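Local coordinates for DUF2442 domain-containing protein (Nitrosomonas europaea, PDB 2AUW), which is of unknown function but may bind DNA, at residues V34-I39 with T72-D77; A83-Q86 with H92-F95; R117-Y122 with A126-P131. All coordinates share one frame; numbering follows the deposited sequence. Where two conformers were deposited one is given.

Interaction 1 (V34-I39 with T72-D77); sequences VDVGDI and TEFGRD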
loop_
_atom_site.group_PDB
_atom_site.type_symbol
_atom_site.label_atom_id
_atom_site.label_comp_id
_atom_site.label_asym_id
_atom_site.label_seq_id
_atom_site.Cartn_x
_atom_site.Cartn_y
_atom_site.Cartn_z
ATOM N N VAL B 34 25.758 -11.474 10.112
ATOM C CA VAL B 34 25.882 -10.161 10.750
ATOM C C VAL B 34 26.534 -10.329 12.117
ATOM O O VAL B 34 26.179 -11.245 12.888
ATOM C CB VAL B 34 24.484 -9.507 10.906
ATOM C CG1 VAL B 34 23.576 -10.356 11.779
ATOM C CG2 VAL B 34 24.600 -8.026 11.447
ATOM N N ASP B 35 27.458 -9.428 12.427
ATOM C CA ASP B 35 28.104 -9.425 13.746
ATOM C C ASP B 35 27.309 -8.512 14.664
ATOM O O ASP B 35 26.948 -7.378 14.279
ATOM C CB ASP B 35 29.537 -8.920 13.614
ATOM C CG ASP B 35 30.391 -9.266 14.820
ATOM O OD1 ASP B 35 30.136 -8.750 15.912
ATOM O OD2 ASP B 35 31.315 -10.070 14.663
ATOM N N VAL B 36 27.007 -9.002 15.863
ATOM C CA VAL B 36 26.305 -8.197 16.865
ATOM C C VAL B 36 27.159 -7.971 18.129
ATOM O O VAL B 36 26.647 -7.488 19.113
ATOM C CB VAL B 36 24.915 -8.764 17.272
ATOM C CG1 VAL B 36 23.929 -8.663 16.105
ATOM C CG2 VAL B 36 25.037 -10.239 17.778
ATOM N N GLY B 37 28.429 -8.356 18.078
ATOM C CA GLY B 37 29.334 -8.283 19.244
ATOM C C GLY B 37 29.526 -6.859 19.753
ATOM O O GLY B 37 29.476 -6.607 20.959
ATOM N N ASP B 38 29.740 -5.943 18.821
ATOM C CA ASP B 38 29.941 -4.521 19.129
ATOM C C ASP B 38 28.720 -3.902 19.840
ATOM O O ASP B 38 28.865 -3.217 20.864
ATOM C CB ASP B 38 30.280 -3.742 17.840
ATOM C CG ASP B 38 31.713 -3.987 17.336
ATOM O OD1 ASP B 38 32.564 -4.503 18.093
ATOM O OD2 ASP B 38 32.007 -3.621 16.162
ATOM N N ILE B 39 27.513 -4.141 19.318
ATOM C CA ILE B 39 26.303 -3.605 19.942
ATOM C C ILE B 39 26.029 -4.229 21.311
ATOM O O ILE B 39 25.696 -3.507 22.260
ATOM C CB ILE B 39 25.018 -3.626 19.014
ATOM C CG1 ILE B 39 23.814 -3.014 19.731
ATOM C CG2 ILE B 39 24.652 -5.033 18.662
ATOM C CD1 ILE B 39 23.918 -1.536 20.077
ATOM N N THR B 72 13.376 -9.959 23.435
ATOM C CA THR B 72 13.193 -9.100 22.259
ATOM C C THR B 72 14.330 -8.055 22.069
ATOM O O THR B 72 14.071 -6.857 21.927
ATOM C CB THR B 72 11.832 -8.359 22.344
ATOM O OG1 THR B 72 11.777 -7.623 23.574
ATOM C CG2 THR B 72 10.668 -9.343 22.296
ATOM N N GLU B 73 15.575 -8.508 22.061
ATOM C CA GLU B 73 16.707 -7.571 22.111
ATOM C C GLU B 73 16.863 -6.729 20.848
ATOM O O GLU B 73 17.027 -5.499 20.948
ATOM C CB GLU B 73 18.023 -8.271 22.453
ATOM C CG GLU B 73 18.122 -8.715 23.922
ATOM C CD GLU B 73 17.447 -10.061 24.190
ATOM O OE1 GLU B 73 17.556 -10.570 25.319
ATOM O OE2 GLU B 73 16.811 -10.602 23.265
ATOM N N PHE B 74 16.829 -7.361 19.671
ATOM C CA PHE B 74 17.027 -6.570 18.428
ATOM C C PHE B 74 15.901 -6.716 17.421
ATOM O O PHE B 74 15.652 -7.826 16.958
ATOM C CB PHE B 74 18.322 -6.951 17.734
ATOM C CG PHE B 74 19.539 -6.850 18.600
ATOM C CD1 PHE B 74 20.420 -7.913 18.686
ATOM C CD2 PHE B 74 19.813 -5.686 19.303
ATOM C CE1 PHE B 74 21.562 -7.835 19.476
ATOM C CE2 PHE B 74 20.957 -5.590 20.110
ATOM C CZ PHE B 74 21.835 -6.663 20.192
ATOM N N GLY B 75 15.278 -5.591 17.045
ATOM C CA GLY B 75 14.241 -5.581 15.997
ATOM C C GLY B 75 14.764 -6.177 14.696
ATOM O O GLY B 75 15.925 -5.942 14.324
ATOM N N ARG B 76 13.932 -6.973 14.007
ATOM C CA ARG B 76 14.409 -7.630 12.770
ATOM C C ARG B 76 14.849 -6.595 11.727
ATOM O O ARG B 76 15.823 -6.812 11.019
ATOM C CB ARG B 76 13.371 -8.618 12.186
ATOM C CG ARG B 76 12.136 -7.955 11.635
ATOM C CD ARG B 76 11.211 -9.002 11.096
ATOM N NE ARG B 76 10.420 -8.568 9.935
ATOM C CZ ARG B 76 9.321 -7.813 9.999
ATOM N NH1 ARG B 76 8.662 -7.491 8.879
ATOM N NH2 ARG B 76 8.890 -7.357 11.173
ATOM N N ASP B 77 14.187 -5.436 11.701
ATOM C CA ASP B 77 14.507 -4.413 10.713
ATOM C C ASP B 77 15.911 -3.841 10.947
ATOM O O ASP B 77 16.652 -3.595 9.984
ATOM C CB ASP B 77 13.428 -3.309 10.647
ATOM C CG ASP B 77 13.163 -2.628 12.008
ATOM O OD1 ASP B 77 13.160 -3.306 13.054
ATOM O OD2 ASP B 77 12.991 -1.392 12.021
#

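Interaction 2 (A83-Q86 with H92-F95); sequences AKEQ and HEMF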
loop_
_atom_site.group_PDB
_atom_site.type_symbol
_atom_site.label_atom_id
_atom_site.label_comp_id
_atom_site.label_asym_id
_atom_site.label_seq_id
_atom_site.Cartn_x
_atom_site.Cartn_y
_atom_site.Cartn_z
ATOM N N ALA B 83 23.163 -5.979 8.789
ATOM C CA ALA B 83 23.720 -7.015 7.934
ATOM C C ALA B 83 24.134 -6.379 6.616
ATOM O O ALA B 83 25.239 -6.646 6.087
ATOM C CB ALA B 83 22.686 -8.146 7.705
ATOM N N LYS B 84 23.254 -5.531 6.066
ATOM C CA LYS B 84 23.580 -4.821 4.804
ATOM C C LYS B 84 24.810 -3.904 4.959
ATOM O O LYS B 84 25.768 -3.944 4.155
ATOM C CB LYS B 84 22.380 -4.017 4.293
ATOM C CG LYS B 84 21.214 -4.895 3.780
ATOM C CD LYS B 84 21.737 -6.023 2.888
ATOM C CE LYS B 84 20.630 -6.966 2.426
ATOM N NZ LYS B 84 20.089 -6.400 1.190
ATOM N N GLU B 85 24.779 -3.080 6.001
ATOM C CA GLU B 85 25.849 -2.120 6.287
ATOM C C GLU B 85 27.207 -2.818 6.481
ATOM O O GLU B 85 28.232 -2.416 5.886
ATOM C CB GLU B 85 25.436 -1.280 7.495
ATOM C CG GLU B 85 24.265 -0.314 7.174
ATOM C CD GLU B 85 23.612 0.258 8.409
ATOM O OE1 GLU B 85 24.231 0.136 9.492
ATOM O OE2 GLU B 85 22.494 0.843 8.317
ATOM N N GLN B 86 27.205 -3.914 7.216
ATOM C CA GLN B 86 28.434 -4.689 7.420
ATOM C C GLN B 86 28.981 -5.335 6.141
ATOM O O GLN B 86 30.166 -5.667 6.081
ATOM C CB GLN B 86 28.246 -5.742 8.512
ATOM C CG GLN B 86 28.113 -5.165 9.899
ATOM C CD GLN B 86 27.863 -6.235 10.926
ATOM O OE1 GLN B 86 28.177 -7.411 10.706
ATOM N NE2 GLN B 86 27.274 -5.847 12.053
ATOM N N HIS B 92 18.256 0.314 4.051
ATOM C CA HIS B 92 17.026 1.108 4.094
ATOM C C HIS B 92 17.012 2.147 5.240
ATOM O O HIS B 92 16.350 3.179 5.118
ATOM C CB HIS B 92 15.806 0.176 4.221
ATOM C CG HIS B 92 15.645 -0.417 5.580
ATOM N ND1 HIS B 92 16.414 -1.466 6.028
ATOM C CD2 HIS B 92 14.796 -0.107 6.593
ATOM C CE1 HIS B 92 16.057 -1.771 7.264
ATOM N NE2 HIS B 92 15.077 -0.959 7.630
ATOM N N GLU B 93 17.721 1.861 6.335
ATOM C CA GLU B 93 17.868 2.827 7.451
ATOM C C GLU B 93 18.709 4.032 7.089
ATOM O O GLU B 93 18.346 5.147 7.427
ATOM C CB GLU B 93 18.417 2.155 8.711
ATOM C CG GLU B 93 17.431 1.191 9.322
ATOM C CD GLU B 93 17.871 0.641 10.668
ATOM O OE1 GLU B 93 18.984 0.921 11.131
ATOM O OE2 GLU B 93 17.088 -0.092 11.261
HETATM N N MSE B 94 19.808 3.824 6.373
HETATM C CA MSE B 94 20.615 4.941 5.867
HETATM C C MSE B 94 19.756 5.846 4.981
HETATM O O MSE B 94 19.788 7.081 5.090
HETATM C CB MSE B 94 21.837 4.402 5.094
HETATM C CG MSE B 94 22.942 3.878 6.002
HETATM SE SE MSE B 94 24.230 2.844 5.007
HETATM C CE MSE B 94 24.948 4.251 3.851
ATOM N N PHE B 95 18.945 5.218 4.135
ATOM C CA PHE B 95 18.051 5.916 3.221
ATOM C C PHE B 95 16.938 6.648 3.986
ATOM O O PHE B 95 16.658 7.832 3.720
ATOM C CB PHE B 95 17.449 4.917 2.211
ATOM C CG PHE B 95 16.635 5.565 1.114
ATOM C CD1 PHE B 95 17.276 6.163 0.016
ATOM C CD2 PHE B 95 15.239 5.580 1.174
ATOM C CE1 PHE B 95 16.556 6.778 -1.023
ATOM C CE2 PHE B 95 14.483 6.191 0.139
ATOM C CZ PHE B 95 15.155 6.786 -0.972
HETATM O O HOH W 1 21.371 1.810 10.496
#

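Interaction 3 (R117-Y122 with A126-P131); sequences RRMVSY and AHKIIP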
loop_
_atom_site.group_PDB
_atom_site.type_symbol
_atom_site.label_atom_id
_atom_site.label_comp_id
_atom_site.label_asym_id
_atom_site.label_seq_id
_atom_site.Cartn_x
_atom_site.Cartn_y
_atom_site.Cartn_z
ATOM N N ARG B 117 7.951 8.004 -6.863
ATOM C CA ARG B 117 7.547 7.872 -5.467
ATOM C C ARG B 117 7.507 6.407 -5.070
ATOM O O ARG B 117 7.873 6.069 -3.936
ATOM C CB ARG B 117 6.171 8.484 -5.209
ATOM C CG ARG B 117 6.090 9.961 -5.450
ATOM C CD ARG B 117 4.631 10.391 -5.291
ATOM N NE ARG B 117 4.248 10.674 -3.906
ATOM C CZ ARG B 117 3.488 9.890 -3.143
ATOM N NH1 ARG B 117 3.042 8.728 -3.596
ATOM N NH2 ARG B 117 3.152 10.286 -1.915
ATOM N N ARG B 118 7.086 5.540 -6.001
ATOM C CA ARG B 118 7.059 4.122 -5.724
ATOM C C ARG B 118 8.458 3.604 -5.391
ATOM O O ARG B 118 8.612 2.822 -4.455
ATOM C CB ARG B 118 6.473 3.315 -6.898
ATOM C CG ARG B 118 6.492 1.788 -6.686
ATOM C CD ARG B 118 5.991 1.073 -7.943
ATOM N NE ARG B 118 5.414 -0.267 -7.725
ATOM C CZ ARG B 118 4.291 -0.506 -7.053
ATOM N NH1 ARG B 118 3.829 -1.748 -6.923
ATOM N NH2 ARG B 118 3.637 0.493 -6.477
HETATM N N MSE B 119 9.454 4.034 -6.166
HETATM C CA MSE B 119 10.821 3.541 -5.957
HETATM C C MSE B 119 11.389 4.044 -4.630
HETATM O O MSE B 119 12.091 3.314 -3.935
HETATM C CB MSE B 119 11.732 3.918 -7.117
HETATM C CG MSE B 119 11.594 2.948 -8.275
HETATM SE SE MSE B 119 12.581 1.336 -7.736
HETATM C CE MSE B 119 13.438 1.014 -9.534
ATOM N N VAL B 120 11.110 5.295 -4.296
ATOM C CA VAL B 120 11.428 5.807 -2.963
ATOM C C VAL B 120 10.857 4.894 -1.868
ATOM O O VAL B 120 11.564 4.517 -0.942
ATOM C CB VAL B 120 10.959 7.275 -2.775
ATOM C CG1 VAL B 120 11.187 7.765 -1.321
ATOM C CG2 VAL B 120 11.689 8.193 -3.780
ATOM N N SER B 121 9.566 4.585 -1.955
ATOM C CA SER B 121 8.934 3.658 -1.022
ATOM C C SER B 121 9.609 2.272 -0.998
ATOM O O SER B 121 9.875 1.727 0.060
ATOM C CB SER B 121 7.464 3.494 -1.376
ATOM O OG SER B 121 6.842 2.604 -0.476
ATOM N N TYR B 122 9.906 1.716 -2.162
ATOM C CA TYR B 122 10.560 0.394 -2.207
ATOM C C TYR B 122 11.891 0.362 -1.467
ATOM O O TYR B 122 12.161 -0.578 -0.709
ATOM C CB TYR B 122 10.710 -0.107 -3.650
ATOM C CG TYR B 122 9.520 -0.960 -4.093
ATOM C CD1 TYR B 122 9.699 -2.288 -4.488
ATOM C CD2 TYR B 122 8.218 -0.455 -4.071
ATOM C CE1 TYR B 122 8.629 -3.090 -4.881
ATOM C CE2 TYR B 122 7.120 -1.251 -4.493
ATOM C CZ TYR B 122 7.340 -2.565 -4.890
ATOM O OH TYR B 122 6.288 -3.374 -5.298
ATOM N N ALA B 126 12.688 -1.478 2.317
ATOM C CA ALA B 126 13.585 -2.642 2.071
ATOM C C ALA B 126 12.938 -3.669 1.133
ATOM O O ALA B 126 13.196 -4.867 1.238
ATOM C CB ALA B 126 14.051 -3.307 3.406
ATOM N N HIS B 127 12.071 -3.180 0.251
ATOM C CA HIS B 127 11.382 -4.024 -0.745
ATOM C C HIS B 127 12.300 -4.209 -1.962
ATOM O O HIS B 127 12.146 -5.177 -2.699
ATOM C CB HIS B 127 10.025 -3.388 -1.123
ATOM C CG HIS B 127 8.998 -4.360 -1.669
ATOM N ND1 HIS B 127 9.331 -5.557 -2.278
ATOM C CD2 HIS B 127 7.642 -4.281 -1.730
ATOM C CE1 HIS B 127 8.226 -6.182 -2.670
ATOM N NE2 HIS B 127 7.186 -5.433 -2.337
ATOM N N LYS B 128 13.220 -3.262 -2.160
ATOM C CA LYS B 128 14.243 -3.338 -3.200
ATOM C C LYS B 128 15.602 -2.926 -2.640
ATOM O O LYS B 128 15.723 -1.952 -1.884
ATOM C CB LYS B 128 13.893 -2.436 -4.389
ATOM C CG LYS B 128 12.747 -2.945 -5.206
ATOM C CD LYS B 128 12.676 -2.283 -6.582
ATOM C CE LYS B 128 11.778 -3.098 -7.515
ATOM N NZ LYS B 128 11.363 -2.309 -8.726
ATOM N N ILE B 129 16.644 -3.646 -3.020
ATOM C CA ILE B 129 17.977 -3.233 -2.555
ATOM C C ILE B 129 18.351 -1.896 -3.184
ATOM O O ILE B 129 17.999 -1.597 -4.332
ATOM C CB ILE B 129 19.084 -4.311 -2.758
ATOM C CG1 ILE B 129 19.540 -4.344 -4.198
ATOM C CG2 ILE B 129 18.685 -5.682 -2.234
ATOM C CD1 ILE B 129 20.774 -3.496 -4.359
ATOM N N ILE B 130 19.045 -1.076 -2.418
ATOM C CA ILE B 130 19.365 0.284 -2.833
ATOM C C ILE B 130 20.709 0.323 -3.579
ATOM O O ILE B 130 21.766 0.004 -2.983
ATOM C CB ILE B 130 19.375 1.222 -1.613
ATOM C CG1 ILE B 130 18.022 1.161 -0.880
ATOM C CG2 ILE B 130 19.717 2.657 -2.051
ATOM C CD1 ILE B 130 17.992 1.915 0.463
ATOM N N PRO B 131 20.677 0.687 -4.878
ATOM C CA PRO B 131 21.956 0.709 -5.593
ATOM C C PRO B 131 22.905 1.814 -5.069
ATOM O O PRO B 131 22.459 2.861 -4.552
ATOM C CB PRO B 131 21.566 0.969 -7.046
ATOM C CG PRO B 131 20.043 0.887 -7.131
ATOM C CD PRO B 131 19.538 1.083 -5.734
#

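Interaction 1 (V34-I39 with T72-D77)
Val36, which touches Phe74, sits between the two partners of a short bond: Gly37 N donates to Asp35 OD1 at 2.8 Å, with an N-H...O angle of 150°. This is an Asx turn. Asp35 was deposited in two conformers, and the bond is described for one of them. The turn carries the chain from strand 31-35 into helix 37-42, with Val36 at the N-cap position.

The contact itself is apolar and small. It rests on the far end of the Phe74 ring. Ile39 CG2 comes to 3.6 Å from Phe74 CZ, and Ile39 CG1 lies 3.9 Å from Phe74 CE2. Ile39 CG1 is anti to the backbone N (chi1 -178°), an arrangement in which both branches reach the ring. The Ile39 and Phe74 side chains run antiparallel, overlapping near their ends. Val36 CB approaches Phe74 CE1 at 4.1 Å, obliquely. Glu73 CB lies over the centre of one ring face, 4.3 Å above the plane of Phe74. Shortening Phe74 to an alanine removes the ring, which would probably open a gap beside Ile39 and Val36 and leave both without their partner across this contact.

Phe74 also meets Trp82 of helix 76-86 edge-to-face, packs on Val79 of that helix and touches Trp69. Val36 rests on Leu22 of strand 21-26. The ring thus lies between the start of helix 37-42 and helix 76-86.

Interaction 2 (A83-Q86 with H92-F95)
Glu85 and Glu93 share one water, which makes the polar part of this contact. The water donates one hydrogen to Glu85 OE2 at 2.6 Å and the other to Glu93 OE1, also at 2.6 Å. The two acceptors, Glu85 OE2 and Glu93 OE1, are 4.5 Å apart, close for like charges. The shared water probably eases their repulsion. The pair may also make each carboxylate somewhat easier to protonate. Glu85 OE2 has a second partner, Ser91 OG. Ser91 comes right before helix 92-101, and its OG is also bonded to Met94 N. One serine hydroxyl therefore ties the carboxylate of Glu85 to the first turn of the next helix.

The segments belong to two successive helices, 76-86 and 92-101, joined by a short link. Here the alpha-beta half of the chain meets the run of helices that follows, from 92-101 to 132-144.

The rest is van der Waals packing, mostly between Glu85 and Met94, a selenomethionine. The apolar touch is Glu85 CG against Met94 SE, at 3.8 Å. The two side chains run alongside each other in opposite directions, and each meets the other partway along its length. The Glu85 chain is extended beyond CG, with chi2 165°, and this carries its carboxylate past the selenium to the water. The Met94 chain instead bends at its last torsion, chi3 65°. The carboxylate oxygen also packs against aliphatic carbon: Glu85 OE2 is 3.8 Å from Met94 CG and, more loosely, 4.3 Å from Glu93 CB.

Packing beyond the pair spreads to both sides of the joint. Glu93 and His92 touch Ala81 of helix 76-86, while Met94 rests on Trp135 of helix 132-144.

Interaction 3 (R117-Y122 with A126-P131)
A chi1 of -157° swings the His127 imidazole away from its backbone N, and a chi1 of -92°, displaced from the staggered position, turns the Tyr122 ring to meet it. Together these turns lay the two rings alongside each other, pointing the same way. They form an offset stack, with the Tyr122 and His127 centroids 4.1 Å apart and the planes at 10°. Tyr122 CE1 sits over the centre of the imidazole, 3.4 Å above the His127 plane.

Backbone bonds fix the same corner. Tyr122 O accepts from His127 N at 2.8 Å, in the carbonyl plane. It also accepts from Lys128 N at 3.2 Å, which lies well above that plane. Ala126, with positive phi, is the C-prime residue of a Schellman motif that ends helix 117-124. Helices 106-113 and 117-124 are consistent with a helix-turn-helix, as in many DNA-binding proteins.

The Lys128 chain runs near the Tyr122 ring, but its closest approach there is doubtful. In one of its two conformers, Lys128 CD lies 3.8 Å from Met119 SE, the two chains crossing at about a right angle. Tyr122 CE2 lies 3.7 Å above the guanidinium plane of Arg118. Arg118 NH1 hydrogen-bonds Arg41 O of the second subunit, and Phe8 stacks on His127.

How the interactions relate
The three contacts follow one another along the chain. Interactions 1 and 2 share helix 76-86, and their centres are 13 Å apart. They join directly where Gln86 NE2 meets Asp35 O at 2.7 Å, a probable hydrogen bond. Interactions 2 and 3 are also 13 Å apart between centres. Ile130 CD1 packs on Phe95 CB at 3.5 Å, linking helix 92-101 to the loop after helix 117-124. Interactions 1 and 3 do not touch: their centres are 23 Å apart, on opposite sides of the chain's centre. The function is unknown, so no contact can be tied to an active site. A formate lies near Glu93 and a glycerol near His127, both probably from the crystallisation liquor.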